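Long-range contact in matrix protein VP40 (Lake Victoria marburgvirus, PDB 5B0V), which drives assembly and budding of virus particles as the matrix protein, existing as a dimer until it reorganizes into multimers at the plasma membrane: residues A[199-213]-A[299-312]. Sequence-based numbering, arbitrary orientation.
Sequences KLIGNTMHPAVSIHP and GFNNRQVVLAYANP
Selenomethionine Met205 lies over one face of the Tyr309 ring. Its CG makes a CH-pi contact 3.8 Å from the ring centroid, and SE adds a Met-aromatic contact. Met205 CG stands anti to the carbonyl carbon (chi1 -74°), which lays it over the ring. Asn203 O meets the edge of the same ring. Strands 205-210 and 304-309 run antiparallel, with paired backbone bonds at His206 and Ala308, Ala208 and Val306, and Ser210 and Gln304. On the face that carries His206, Ala208 and Ser210, Ala208 CB packs against Ala308 CB (3.9 Å).

Beyond the helix end, Asn311 ND2 bonds Gly202 O (3.0 Å, 151° at the hydrogen), close to the amide plane. Asn311 OD1 takes the backbone N of Thr313, so both ends of the amide are held.

At the other end, Ile211 CG1 meets Phe300 CD1 at 3.9 Å. Ile211 CD1 lies alongside the extended Arg303, whose NH1 bonds Leu246 O. His212 ND1 makes a weak bond to Gly299 O.

This is structural packing within the C-terminal domain of VP40. Strand 205-210 is the middle of a three-stranded antiparallel sheet, between 218-219 and 304-309. Pro207 and Val305 pack on helix 237-243, and Ile211 and Phe300 on strand 251-253.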
ATOM      1  N   LYS A 199      24.179  -6.846 -14.868  1.00 49.51           N
ATOM      2  CA  LYS A 199      24.462  -7.979 -13.994  1.00 47.68           C
ATOM      3  C   LYS A 199      23.170  -8.473 -13.356  1.00 45.58           C
ATOM      4  O   LYS A 199      22.980  -9.682 -13.175  1.00 43.90           O
ATOM      5  CB  LYS A 199      25.462  -7.603 -12.910  1.00 48.00           C
ATOM      6  CG  LYS A 199      26.875  -7.356 -13.391  1.00 52.63           C
ATOM      7  CD  LYS A 199      27.818  -7.287 -12.192  1.00 55.36           C
ATOM      8  CE  LYS A 199      29.060  -6.441 -12.437  1.00 57.93           C
ATOM      9  NZ  LYS A 199      29.466  -5.708 -11.193  1.00 60.20           N
ATOM     10  N   LEU A 200      22.283  -7.526 -13.030  1.00 44.83           N
ATOM     11  CA  LEU A 200      21.006  -7.835 -12.399  1.00 42.98           C
ATOM     12  C   LEU A 200      20.033  -8.501 -13.350  1.00 43.98           C
ATOM     13  O   LEU A 200      19.184  -9.282 -12.909  1.00 42.64           O
ATOM     14  CB  LEU A 200      20.358  -6.579 -11.842  1.00 43.08           C
ATOM     15  CG  LEU A 200      20.991  -5.985 -10.589  1.00 42.98           C
ATOM     16  CD1 LEU A 200      20.487  -4.572 -10.350  1.00 43.58           C
ATOM     17  CD2 LEU A 200      20.713  -6.845  -9.371  1.00 42.79           C
ATOM     18  N   ILE A 201      20.133  -8.177 -14.642  1.00 45.00           N
ATOM     19  CA  ILE A 201      19.269  -8.799 -15.654  1.00 46.51           C
ATOM     20  C   ILE A 201      19.982  -9.960 -16.386  1.00 46.88           C
ATOM     21  O   ILE A 201      19.340 -10.756 -17.079  1.00 47.28           O
ATOM     22  CB  ILE A 201      18.675  -7.759 -16.632  1.00 47.96           C
ATOM     23  CG1 ILE A 201      19.779  -6.975 -17.337  1.00 48.98           C
ATOM     24  CG2 ILE A 201      17.764  -6.806 -15.863  1.00 47.88           C
ATOM     25  CD1 ILE A 201      19.395  -6.490 -18.714  1.00 49.99           C
ATOM     26  N   GLY A 202      21.296 -10.087 -16.186  1.00 46.32           N
ATOM     27  CA  GLY A 202      22.094 -11.154 -16.817  1.00 47.22           C
ATOM     28  C   GLY A 202      21.988 -12.524 -16.161  1.00 45.52           C
ATOM     29  O   GLY A 202      21.137 -12.759 -15.326  1.00 45.00           O
ATOM     30  N   ASN A 203      22.849 -13.446 -16.551  1.00 45.23           N
ATOM     31  CA  ASN A 203      22.874 -14.776 -15.902  1.00 44.56           C
ATOM     32  C   ASN A 203      24.273 -15.181 -15.617  1.00 42.67           C
ATOM     33  O   ASN A 203      24.608 -16.342 -15.672  1.00 43.78           O
ATOM     34  CB  ASN A 203      22.198 -15.834 -16.763  1.00 46.47           C
ATOM     35  CG  ASN A 203      22.537 -15.675 -18.218  1.00 49.77           C
ATOM     36  OD1 ASN A 203      23.692 -15.466 -18.570  1.00 49.23           O
ATOM     37  ND2 ASN A 203      21.522 -15.737 -19.077  1.00 53.12           N
ATOM     38  N   THR A 204      25.088 -14.184 -15.335  1.00 41.27           N
ATOM     39  CA  THR A 204      26.468 -14.384 -14.997  1.00 40.23           C
ATOM     40  C   THR A 204      26.537 -14.512 -13.500  1.00 37.64           C
ATOM     41  O   THR A 204      25.669 -13.991 -12.803  1.00 36.93           O
ATOM     42  CB  THR A 204      27.303 -13.173 -15.413  1.00 41.04           C
ATOM     43  OG1 THR A 204      26.880 -12.758 -16.706  1.00 41.70           O
ATOM     44  CG2 THR A 204      28.807 -13.522 -15.445  1.00 42.28           C
HETATM   45  N   MSE A 205      27.575 -15.203 -13.026  1.00 36.52           N
HETATM   46  CA  MSE A 205      27.819 -15.399 -11.588  1.00 34.86           C
HETATM   47  C   MSE A 205      28.998 -14.576 -11.168  1.00 33.78           C
HETATM   48  O   MSE A 205      29.863 -14.293 -11.980  1.00 34.70           O
HETATM   49  CB  MSE A 205      28.036 -16.886 -11.342  1.00 34.64           C
HETATM   50  CG  MSE A 205      26.681 -17.563 -11.443  1.00 35.06           C
HETATM   51 SE   MSE A 205      26.762 -19.476 -11.105  1.00 35.06          SE
HETATM   52  CE  MSE A 205      26.164 -19.483  -9.228  1.00 34.17           C
ATOM     53  N   HIS A 206      29.025 -14.113  -9.927  1.00 32.50           N
ATOM     54  CA  HIS A 206      30.101 -13.216  -9.508  1.00 32.62           C
ATOM     55  C   HIS A 206      30.535 -13.488  -8.112  1.00 31.89           C
ATOM     56  O   HIS A 206      29.798 -14.087  -7.351  1.00 32.18           O
ATOM     57  CB  HIS A 206      29.679 -11.760  -9.601  1.00 32.76           C
ATOM     58  CG  HIS A 206      28.983 -11.449 -10.874  1.00 34.12           C
ATOM     59  ND1 HIS A 206      29.607 -10.832 -11.932  1.00 35.39           N
ATOM     60  CD2 HIS A 206      27.729 -11.742 -11.292  1.00 35.48           C
ATOM     61  CE1 HIS A 206      28.754 -10.721 -12.937  1.00 36.54           C
ATOM     62  NE2 HIS A 206      27.609 -11.271 -12.577  1.00 36.88           N
ATOM     63  N   PRO A 207      31.732 -13.024  -7.767  1.00 31.37           N
ATOM     64  CA  PRO A 207      32.198 -13.235  -6.427  1.00 31.27           C
ATOM     65  C   PRO A 207      31.205 -12.697  -5.436  1.00 30.62           C
ATOM     66  O   PRO A 207      30.725 -11.571  -5.576  1.00 30.26           O
ATOM     67  CB  PRO A 207      33.488 -12.429  -6.389  1.00 31.74           C
ATOM     68  CG  PRO A 207      33.978 -12.455  -7.780  1.00 31.62           C
ATOM     69  CD  PRO A 207      32.757 -12.414  -8.623  1.00 31.23           C
ATOM     70  N   ALA A 208      30.889 -13.518  -4.452  1.00 31.26           N
ATOM     71  CA  ALA A 208      29.960 -13.151  -3.401  1.00 30.90           C
ATOM     72  C   ALA A 208      30.420 -13.739  -2.090  1.00 31.54           C
ATOM     73  O   ALA A 208      31.162 -14.741  -2.078  1.00 31.59           O
ATOM     74  CB  ALA A 208      28.604 -13.694  -3.728  1.00 31.31           C
ATOM     75  N   VAL A 209      29.975 -13.127  -0.987  1.00 31.59           N
ATOM     76  CA  VAL A 209      30.304 -13.608   0.363  1.00 31.94           C
ATOM     77  C   VAL A 209      29.074 -14.192   1.005  1.00 30.46           C
ATOM     78  O   VAL A 209      28.067 -13.526   1.099  1.00 29.17           O
ATOM     79  CB  VAL A 209      30.841 -12.442   1.239  1.00 32.90           C
ATOM     80  CG1 VAL A 209      30.461 -12.561   2.709  1.00 33.83           C
ATOM     81  CG2 VAL A 209      32.348 -12.328   1.113  1.00 33.91           C
ATOM     82  N   SER A 210      29.150 -15.449   1.399  1.00 30.75           N
ATOM     83  CA  SER A 210      28.106 -16.054   2.185  1.00 31.56           C
ATOM     84  C   SER A 210      28.414 -15.713   3.624  1.00 32.58           C
ATOM     85  O   SER A 210      29.315 -16.286   4.194  1.00 34.49           O
ATOM     86  CB  SER A 210      28.043 -17.570   1.963  1.00 32.71           C
ATOM     87  OG  SER A 210      27.145 -18.174   2.909  1.00 33.30           O
ATOM     88  N   ILE A 211      27.648 -14.797   4.214  1.00 33.51           N
ATOM     89  CA  ILE A 211      27.865 -14.344   5.585  1.00 34.48           C
ATOM     90  C   ILE A 211      27.223 -15.259   6.635  1.00 34.69           C
ATOM     91  O   ILE A 211      27.655 -15.289   7.782  1.00 35.91           O
ATOM     92  CB  ILE A 211      27.371 -12.887   5.759  1.00 34.92           C
ATOM     93  CG1 ILE A 211      28.045 -12.229   6.960  1.00 35.86           C
ATOM     94  CG2 ILE A 211      25.844 -12.794   5.846  1.00 34.48           C
ATOM     95  CD1 ILE A 211      29.457 -11.750   6.675  1.00 35.93           C
ATOM     96  N   HIS A 212      26.232 -16.044   6.238  1.00 34.69           N
ATOM     97  CA  HIS A 212      25.632 -17.022   7.137  1.00 37.23           C
ATOM     98  C   HIS A 212      24.983 -18.041   6.244  1.00 37.30           C
ATOM     99  O   HIS A 212      24.460 -17.699   5.210  1.00 34.40           O
ATOM    100  CB  HIS A 212      24.589 -16.344   8.033  1.00 39.06           C
ATOM    101  CG  HIS A 212      23.883 -17.244   9.010  1.00 41.88           C
ATOM    102  ND1 HIS A 212      24.420 -17.598  10.231  1.00 44.86           N
ATOM    103  CD2 HIS A 212      22.644 -17.782   8.982  1.00 42.56           C
ATOM    104  CE1 HIS A 212      23.569 -18.363  10.886  1.00 45.03           C
ATOM    105  NE2 HIS A 212      22.480 -18.483  10.151  1.00 45.01           N
ATOM    106  N   PRO A 213      25.037 -19.320   6.630  1.00 41.00           N
ATOM    107  CA  PRO A 213      24.556 -20.331   5.690  1.00 42.15           C
ATOM    108  C   PRO A 213      23.086 -20.192   5.329  1.00 42.75           C
ATOM    109  O   PRO A 213      22.684 -20.647   4.259  1.00 44.02           O
ATOM    110  CB  PRO A 213      24.811 -21.651   6.414  1.00 42.85           C
ATOM    111  CG  PRO A 213      25.169 -21.297   7.817  1.00 43.36           C
ATOM    112  CD  PRO A 213      25.725 -19.922   7.785  1.00 42.35           C
ATOM    113  N   GLY A 299      26.560 -13.858  15.190  1.00 38.69           N
ATOM    114  CA  GLY A 299      26.147 -14.945  14.272  1.00 37.53           C
ATOM    115  C   GLY A 299      26.551 -14.820  12.803  1.00 36.55           C
ATOM    116  O   GLY A 299      26.004 -15.506  11.949  1.00 35.33           O
ATOM    117  N   PHE A 300      27.503 -13.938  12.504  1.00 36.90           N
ATOM    118  CA  PHE A 300      27.977 -13.710  11.150  1.00 36.43           C
ATOM    119  C   PHE A 300      29.439 -14.183  10.973  1.00 38.12           C
ATOM    120  O   PHE A 300      30.240 -13.569  10.251  1.00 37.88           O
ATOM    121  CB  PHE A 300      27.896 -12.222  10.857  1.00 35.46           C
ATOM    122  CG  PHE A 300      26.500 -11.673  10.836  1.00 35.28           C
ATOM    123  CD1 PHE A 300      25.555 -12.152   9.938  1.00 34.90           C
ATOM    124  CD2 PHE A 300      26.141 -10.623  11.663  1.00 35.76           C
ATOM    125  CE1 PHE A 300      24.269 -11.626   9.888  1.00 33.58           C
ATOM    126  CE2 PHE A 300      24.866 -10.083  11.610  1.00 35.15           C
ATOM    127  CZ  PHE A 300      23.929 -10.590  10.724  1.00 33.96           C
ATOM    128  N   ASN A 301      29.811 -15.259  11.641  1.00 39.91           N
ATOM    129  CA  ASN A 301      31.221 -15.665  11.647  1.00 41.55           C
ATOM    130  C   ASN A 301      31.541 -16.835  10.738  1.00 40.51           C
ATOM    131  O   ASN A 301      32.692 -17.027  10.379  1.00 39.64           O
ATOM    132  CB  ASN A 301      31.660 -15.953  13.076  1.00 44.33           C
ATOM    133  CG  ASN A 301      31.679 -14.699  13.925  1.00 45.79           C
ATOM    134  OD1 ASN A 301      31.953 -13.607  13.420  1.00 45.23           O
ATOM    135  ND2 ASN A 301      31.392 -14.843  15.218  1.00 48.04           N
ATOM    136  N   ASN A 302      30.512 -17.611  10.402  1.00 40.21           N
ATOM    137  CA  ASN A 302      30.625 -18.736   9.501  1.00 40.21           C
ATOM    138  C   ASN A 302      30.479 -18.251   8.062  1.00 38.47           C
ATOM    139  O   ASN A 302      29.413 -18.370   7.425  1.00 38.17           O
ATOM    140  CB  ASN A 302      29.570 -19.780   9.830  1.00 41.94           C
ATOM    141  CG  ASN A 302      29.611 -20.988   8.900  1.00 44.16           C
ATOM    142  OD1 ASN A 302      30.558 -21.198   8.113  1.00 48.50           O
ATOM    143  ND2 ASN A 302      28.568 -21.799   8.983  1.00 44.77           N
ATOM    144  N   ARG A 303      31.589 -17.734   7.551  1.00 37.13           N
ATOM    145  CA  ARG A 303      31.633 -17.086   6.258  1.00 34.69           C
ATOM    146  C   ARG A 303      32.283 -17.994   5.245  1.00 34.69           C
ATOM    147  O   ARG A 303      33.106 -18.840   5.587  1.00 36.63           O
ATOM    148  CB  ARG A 303      32.462 -15.818   6.356  1.00 34.06           C
ATOM    149  CG  ARG A 303      32.064 -14.913   7.502  1.00 33.73           C
ATOM    150  CD  ARG A 303      32.963 -13.708   7.567  1.00 33.03           C
ATOM    151  NE  ARG A 303      32.318 -12.723   8.417  1.00 32.37           N
ATOM    152  CZ  ARG A 303      32.945 -11.745   9.044  1.00 33.03           C
ATOM    153  NH1 ARG A 303      34.243 -11.560   8.908  1.00 33.47           N
ATOM    154  NH2 ARG A 303      32.249 -10.907   9.786  1.00 33.72           N
ATOM    155  N   GLN A 304      31.936 -17.784   3.985  1.00 33.42           N
ATOM    156  CA  GLN A 304      32.545 -18.502   2.869  1.00 33.26           C
ATOM    157  C   GLN A 304      32.462 -17.634   1.615  1.00 31.79           C
ATOM    158  O   GLN A 304      31.543 -16.827   1.497  1.00 30.39           O
ATOM    159  CB  GLN A 304      31.808 -19.825   2.664  1.00 33.91           C
ATOM    160  CG  GLN A 304      32.343 -20.705   1.558  1.00 34.61           C
ATOM    161  CD  GLN A 304      31.580 -22.005   1.516  1.00 35.37           C
ATOM    162  OE1 GLN A 304      30.482 -22.042   1.013  1.00 35.33           O
ATOM    163  NE2 GLN A 304      32.134 -23.062   2.085  1.00 37.23           N
ATOM    164  N   VAL A 305      33.409 -17.813   0.692  1.00 32.25           N
ATOM    165  CA  VAL A 305      33.374 -17.138  -0.613  1.00 31.56           C
ATOM    166  C   VAL A 305      32.820 -18.027  -1.717  1.00 31.78           C
ATOM    167  O   VAL A 305      33.277 -19.158  -1.913  1.00 33.53           O
ATOM    168  CB  VAL A 305      34.763 -16.720  -1.089  1.00 32.37           C
ATOM    169  CG1 VAL A 305      34.654 -15.931  -2.378  1.00 32.10           C
ATOM    170  CG2 VAL A 305      35.452 -15.901  -0.026  1.00 33.09           C
ATOM    171  N   VAL A 306      31.854 -17.499  -2.454  1.00 30.66           N
ATOM    172  CA  VAL A 306      31.204 -18.245  -3.521  1.00 30.49           C
ATOM    173  C   VAL A 306      30.999 -17.359  -4.745  1.00 30.22           C
ATOM    174  O   VAL A 306      31.249 -16.165  -4.716  1.00 29.47           O
ATOM    175  CB  VAL A 306      29.859 -18.845  -3.045  1.00 29.93           C
ATOM    176  CG1 VAL A 306      30.101 -19.866  -1.940  1.00 30.96           C
ATOM    177  CG2 VAL A 306      28.897 -17.766  -2.547  1.00 28.90           C
ATOM    178  N   LEU A 307      30.528 -17.984  -5.811  1.00 30.96           N
ATOM    179  CA  LEU A 307      30.066 -17.296  -6.994  1.00 30.78           C
ATOM    180  C   LEU A 307      28.559 -17.367  -6.975  1.00 31.44           C
ATOM    181  O   LEU A 307      27.987 -18.440  -6.831  1.00 32.17           O
ATOM    182  CB  LEU A 307      30.586 -17.985  -8.235  1.00 31.81           C
ATOM    183  CG  LEU A 307      32.101 -17.935  -8.467  1.00 32.19           C
ATOM    184  CD1 LEU A 307      32.562 -19.032  -9.415  1.00 33.32           C
ATOM    185  CD2 LEU A 307      32.495 -16.580  -8.996  1.00 31.40           C
ATOM    186  N   ALA A 308      27.895 -16.219  -7.046  1.00 31.95           N
ATOM    187  CA  ALA A 308      26.442 -16.199  -7.047  1.00 32.11           C
ATOM    188  C   ALA A 308      25.926 -15.364  -8.200  1.00 32.90           C
ATOM    189  O   ALA A 308      26.637 -14.503  -8.729  1.00 33.81           O
ATOM    190  CB  ALA A 308      25.930 -15.657  -5.739  1.00 31.60           C
ATOM    191  N   TYR A 309      24.687 -15.642  -8.596  1.00 33.11           N
ATOM    192  CA  TYR A 309      23.978 -14.792  -9.532  1.00 32.67           C
ATOM    193  C   TYR A 309      23.649 -13.483  -8.867  1.00 32.04           C
ATOM    194  O   TYR A 309      23.300 -13.437  -7.683  1.00 31.82           O
ATOM    195  CB  TYR A 309      22.667 -15.423  -9.963  1.00 33.38           C
ATOM    196  CG  TYR A 309      22.822 -16.641 -10.840  1.00 35.32           C
ATOM    197  CD1 TYR A 309      23.286 -16.520 -12.155  1.00 36.26           C
ATOM    198  CD2 TYR A 309      22.468 -17.904 -10.376  1.00 36.00           C
ATOM    199  CE1 TYR A 309      23.397 -17.620 -12.962  1.00 37.24           C
ATOM    200  CE2 TYR A 309      22.575 -19.011 -11.186  1.00 37.31           C
ATOM    201  CZ  TYR A 309      23.045 -18.861 -12.470  1.00 38.06           C
ATOM    202  OH  TYR A 309      23.181 -19.970 -13.261  1.00 41.20           O
ATOM    203  N   ALA A 310      23.749 -12.406  -9.631  1.00 32.91           N
ATOM    204  CA  ALA A 310      23.249 -11.111  -9.183  1.00 32.28           C
ATOM    205  C   ALA A 310      21.771 -10.999  -9.503  1.00 31.76           C
ATOM    206  O   ALA A 310      21.013 -10.394  -8.779  1.00 31.59           O
ATOM    207  CB  ALA A 310      24.036 -10.010  -9.849  1.00 33.04           C
ATOM    208  N   ASN A 311      21.374 -11.599 -10.604  1.00 34.26           N
ATOM    209  CA  ASN A 311      20.004 -11.567 -11.054  1.00 36.00           C
ATOM    210  C   ASN A 311      19.115 -12.243 -10.041  1.00 35.96           C
ATOM    211  O   ASN A 311      19.206 -13.458  -9.892  1.00 34.94           O
ATOM    212  CB  ASN A 311      19.910 -12.263 -12.418  1.00 38.06           C
ATOM    213  CG  ASN A 311      18.506 -12.308 -12.964  1.00 39.69           C
ATOM    214  OD1 ASN A 311      17.534 -12.391 -12.214  1.00 40.89           O
ATOM    215  ND2 ASN A 311      18.388 -12.249 -14.289  1.00 40.79           N
ATOM    216  N   PRO A 312      18.220 -11.457  -9.372  1.00 37.73           N
ATOM    217  CA  PRO A 312      17.406 -11.936  -8.262  1.00 38.43           C
ATOM    218  C   PRO A 312      16.355 -12.970  -8.665  1.00 40.45           C
ATOM    219  O   PRO A 312      15.873 -13.715  -7.816  1.00 41.93           O
ATOM    220  CB  PRO A 312      16.737 -10.662  -7.747  1.00 37.86           C
ATOM    221  CG  PRO A 312      16.583  -9.814  -8.943  1.00 38.17           C
ATOM    222  CD  PRO A 312      17.842 -10.074  -9.737  1.00 38.44           C
TER